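Local structure of Lmo2184 protein (Listeria monocytogenes serovar 1/2a, 5JOQ) at residues 148-153 / 275-280. The protein probably binds heme as the substrate-binding lipoprotein of an ABC transporter involved in iron uptake. Sequence-based numbering, arbitrary orientation.
Sequences KDLTSD and NAPEAL
Pro277 sets its ring against two side chains one helical turn apart, Leu150 and Asp153, and shows how a proline in the first turn of a helix can offer the outward CB-CG-CD edge of its ring as the contact surface between helices. The apolar half of the contact comes from Leu150. Its CG lies beside the backbone N and anti to the carbonyl carbon (chi1 -69°); the anti second torsion (chi2 170°) belongs to CD1, while CD2, turned off that line, is the methyl that reaches the proline. That methyl meets the ring at CG, 3.7 Å from Leu150 CD2 to Pro277 CG, with Pro277 CD slightly farther off. Leu150 is buried, and it also packs on Gln127 and Ile130 of helix 123-136 and on Leu274.

The two segments belong to helix 140-161, the long connection that spans the two lobes in binding proteins of this family, and to the C-terminal helix 276-288. The neighbouring Leu280 carries the same interface onward, resting on Ile154 and Val157 of the long helix, while Ala276 and Ala279 turn to Tyr187 of helix 187-194. The C-terminal helix is thus wedged between the connecting helix and the second lobe.

Asp153 supplies the polar half, by van der Waals contact alone. Its CB points toward the other helix and sits 3.8 Å from Pro277 CB. The carboxylate comes up to the CB-CG edge of the ring, close to its plane: Asp153 OD2 is 3.5 Å from Pro277 CB and 3.6 Å from Pro277 CG. No hydrogen bond joins the segments, and proline's ring nitrogen has no proton to offer. The nearest pair of CA atoms, those of Asp153 and Pro277, is 6.0 Å apart.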
ATOM      1  N   LYS A 148      10.602  34.468   1.268  1.00 12.62           N
ATOM      2  CA  LYS A 148      10.792  35.274   0.058  1.00 14.15           C
ATOM      3  C   LYS A 148      10.851  34.379  -1.177  1.00 15.92           C
ATOM      4  O   LYS A 148      10.243  34.674  -2.210  1.00 16.24           O
ATOM      5  CB  LYS A 148      12.085  36.069   0.179  1.00 16.36           C
ATOM      6  CG  LYS A 148      12.324  37.035  -0.934  1.00 25.09           C
ATOM      7  CD  LYS A 148      13.657  37.751  -0.732  1.00 34.36           C
ATOM      8  CE  LYS A 148      14.052  38.557  -1.977  1.00 40.17           C
ATOM      9  NZ  LYS A 148      15.393  39.180  -1.777  1.00 46.69           N
ATOM     10  N   ASP A 149      11.624  33.294  -1.088  1.00 17.05           N
ATOM     11  CA  ASP A 149      11.775  32.359  -2.204  1.00 20.42           C
ATOM     12  C   ASP A 149      10.442  31.713  -2.560  1.00 19.15           C
ATOM     13  O   ASP A 149      10.074  31.635  -3.732  1.00 17.96           O
ATOM     14  CB  ASP A 149      12.805  31.282  -1.848  1.00 19.82           C
ATOM     15  CG  ASP A 149      14.241  31.816  -1.835  1.00 34.83           C
ATOM     16  OD1 ASP A 149      14.484  32.930  -2.370  1.00 38.73           O
ATOM     17  OD2 ASP A 149      15.132  31.115  -1.289  1.00 39.28           O
ATOM     18  N   LEU A 150       9.738  31.187  -1.556  1.00 14.03           N
ATOM     19  CA  LEU A 150       8.422  30.601  -1.776  1.00 16.72           C
ATOM     20  C   LEU A 150       7.478  31.591  -2.437  1.00 15.21           C
ATOM     21  O   LEU A 150       6.805  31.266  -3.421  1.00 16.62           O
ATOM     22  CB  LEU A 150       7.827  30.129  -0.442  1.00 15.57           C
ATOM     23  CG  LEU A 150       8.519  28.922   0.211  1.00 13.93           C
ATOM     24  CD1 LEU A 150       7.995  28.689   1.670  1.00 14.11           C
ATOM     25  CD2 LEU A 150       8.335  27.670  -0.632  1.00 15.43           C
ATOM     26  N   THR A 151       7.377  32.793  -1.871  1.00 14.44           N
ATOM     27  CA  THR A 151       6.457  33.787  -2.410  1.00 14.10           C
ATOM     28  C   THR A 151       6.805  34.148  -3.844  1.00 17.40           C
ATOM     29  O   THR A 151       5.910  34.380  -4.661  1.00 17.36           O
ATOM     30  CB  THR A 151       6.482  35.028  -1.524  1.00 15.06           C
ATOM     31  OG1 THR A 151       5.868  34.690  -0.273  1.00 17.94           O
ATOM     32  CG2 THR A 151       5.774  36.217  -2.207  1.00 15.87           C
ATOM     33  N   SER A 152       8.096  34.234  -4.163  1.00 14.26           N
ATOM     34  CA  SER A 152       8.476  34.507  -5.546  1.00 18.61           C
ATOM     35  C   SER A 152       7.959  33.414  -6.483  1.00 21.73           C
ATOM     36  O   SER A 152       7.450  33.707  -7.576  1.00 19.21           O
ATOM     37  CB  SER A 152       9.998  34.660  -5.645  1.00 21.70           C
ATOM     38  OG  SER A 152      10.396  34.747  -6.993  1.00 29.48           O
ATOM     39  N   ASP A 153       8.081  32.156  -6.086  1.00 15.81           N
ATOM     40  CA  ASP A 153       7.585  31.061  -6.915  1.00 22.11           C
ATOM     41  C   ASP A 153       6.058  31.087  -7.061  1.00 23.42           C
ATOM     42  O   ASP A 153       5.528  30.932  -8.148  1.00 20.68           O
ATOM     43  CB  ASP A 153       8.040  29.707  -6.370  1.00 22.03           C
ATOM     44  CG  ASP A 153       9.536  29.493  -6.505  1.00 30.98           C
ATOM     45  OD1 ASP A 153      10.149  30.159  -7.344  1.00 32.57           O
ATOM     46  OD2 ASP A 153      10.084  28.671  -5.769  1.00 32.13           O
ATOM     47  N   ASN A 275       7.816  21.264  -0.994  1.00 19.06           N
ATOM     48  CA  ASN A 275       7.545  20.738  -2.328  1.00 25.27           C
ATOM     49  C   ASN A 275       6.528  21.614  -3.064  1.00 21.94           C
ATOM     50  O   ASN A 275       6.330  21.466  -4.250  1.00 17.69           O
ATOM     51  CB  ASN A 275       6.886  19.358  -2.254  1.00 23.95           C
ATOM     52  CG  ASN A 275       7.840  18.274  -1.870  1.00 37.97           C
ATOM     53  OD1 ASN A 275       9.035  18.464  -1.881  1.00 39.54           O
ATOM     54  ND2 ASN A 275       7.304  17.118  -1.558  1.00 49.36           N
ATOM     55  N   ALA A 276       5.908  22.544  -2.355  1.00 16.39           N
ATOM     56  CA  ALA A 276       4.815  23.310  -2.933  1.00 14.10           C
ATOM     57  C   ALA A 276       5.103  24.027  -4.235  1.00 15.95           C
ATOM     58  O   ALA A 276       4.280  23.981  -5.111  1.00 18.96           O
ATOM     59  CB  ALA A 276       4.226  24.263  -1.911  1.00 15.11           C
ATOM     60  N   PRO A 277       6.319  24.682  -4.352  1.00 19.53           N
ATOM     61  CA  PRO A 277       6.529  25.330  -5.655  1.00 18.15           C
ATOM     62  C   PRO A 277       6.516  24.302  -6.792  1.00 21.14           C
ATOM     63  O   PRO A 277       5.896  24.553  -7.797  1.00 18.94           O
ATOM     64  CB  PRO A 277       7.886  26.003  -5.510  1.00 21.16           C
ATOM     65  CG  PRO A 277       7.949  26.341  -4.075  1.00 22.73           C
ATOM     66  CD  PRO A 277       7.486  25.079  -3.454  1.00 19.60           C
ATOM     67  N   GLU A 278       7.158  23.159  -6.617  1.00 19.53           N
ATOM     68  CA  GLU A 278       7.145  22.163  -7.667  1.00 20.79           C
ATOM     69  C   GLU A 278       5.708  21.668  -7.916  1.00 19.92           C
ATOM     70  O   GLU A 278       5.285  21.551  -9.040  1.00 20.69           O
ATOM     71  CB  GLU A 278       8.057  21.003  -7.310  1.00 21.40           C
ATOM     72  CG  GLU A 278       8.182  19.964  -8.399  1.00 29.05           C
ATOM     73  CD  GLU A 278       9.119  18.818  -8.045  1.00 37.28           C
ATOM     74  OE1 GLU A 278       9.720  18.832  -6.962  1.00 35.19           O
ATOM     75  OE2 GLU A 278       9.239  17.895  -8.868  1.00 39.95           O
ATOM     76  N   ALA A 279       4.980  21.419  -6.842  1.00 17.37           N
ATOM     77  CA  ALA A 279       3.597  20.952  -6.932  1.00 19.71           C
ATOM     78  C   ALA A 279       2.727  21.962  -7.664  1.00 17.40           C
ATOM     79  O   ALA A 279       1.911  21.592  -8.521  1.00 16.99           O
ATOM     80  CB  ALA A 279       3.040  20.693  -5.534  1.00 15.22           C
ATOM     81  N   LEU A 280       2.886  23.247  -7.343  0.68 14.75           N
ATOM     82  CA  LEU A 280       2.085  24.270  -8.008  0.68 16.16           C
ATOM     83  C   LEU A 280       2.387  24.330  -9.505  0.68 16.29           C
ATOM     84  O   LEU A 280       1.487  24.566 -10.320  0.68 19.64           O
ATOM     85  CB  LEU A 280       2.334  25.628  -7.346  0.68 15.34           C
ATOM     86  CG  LEU A 280       1.361  26.739  -7.692  0.68 15.52           C
ATOM     87  CD1 LEU A 280      -0.066  26.330  -7.351  0.68 13.95           C
ATOM     88  CD2 LEU A 280       1.767  28.045  -6.958  0.68 14.29           C
TER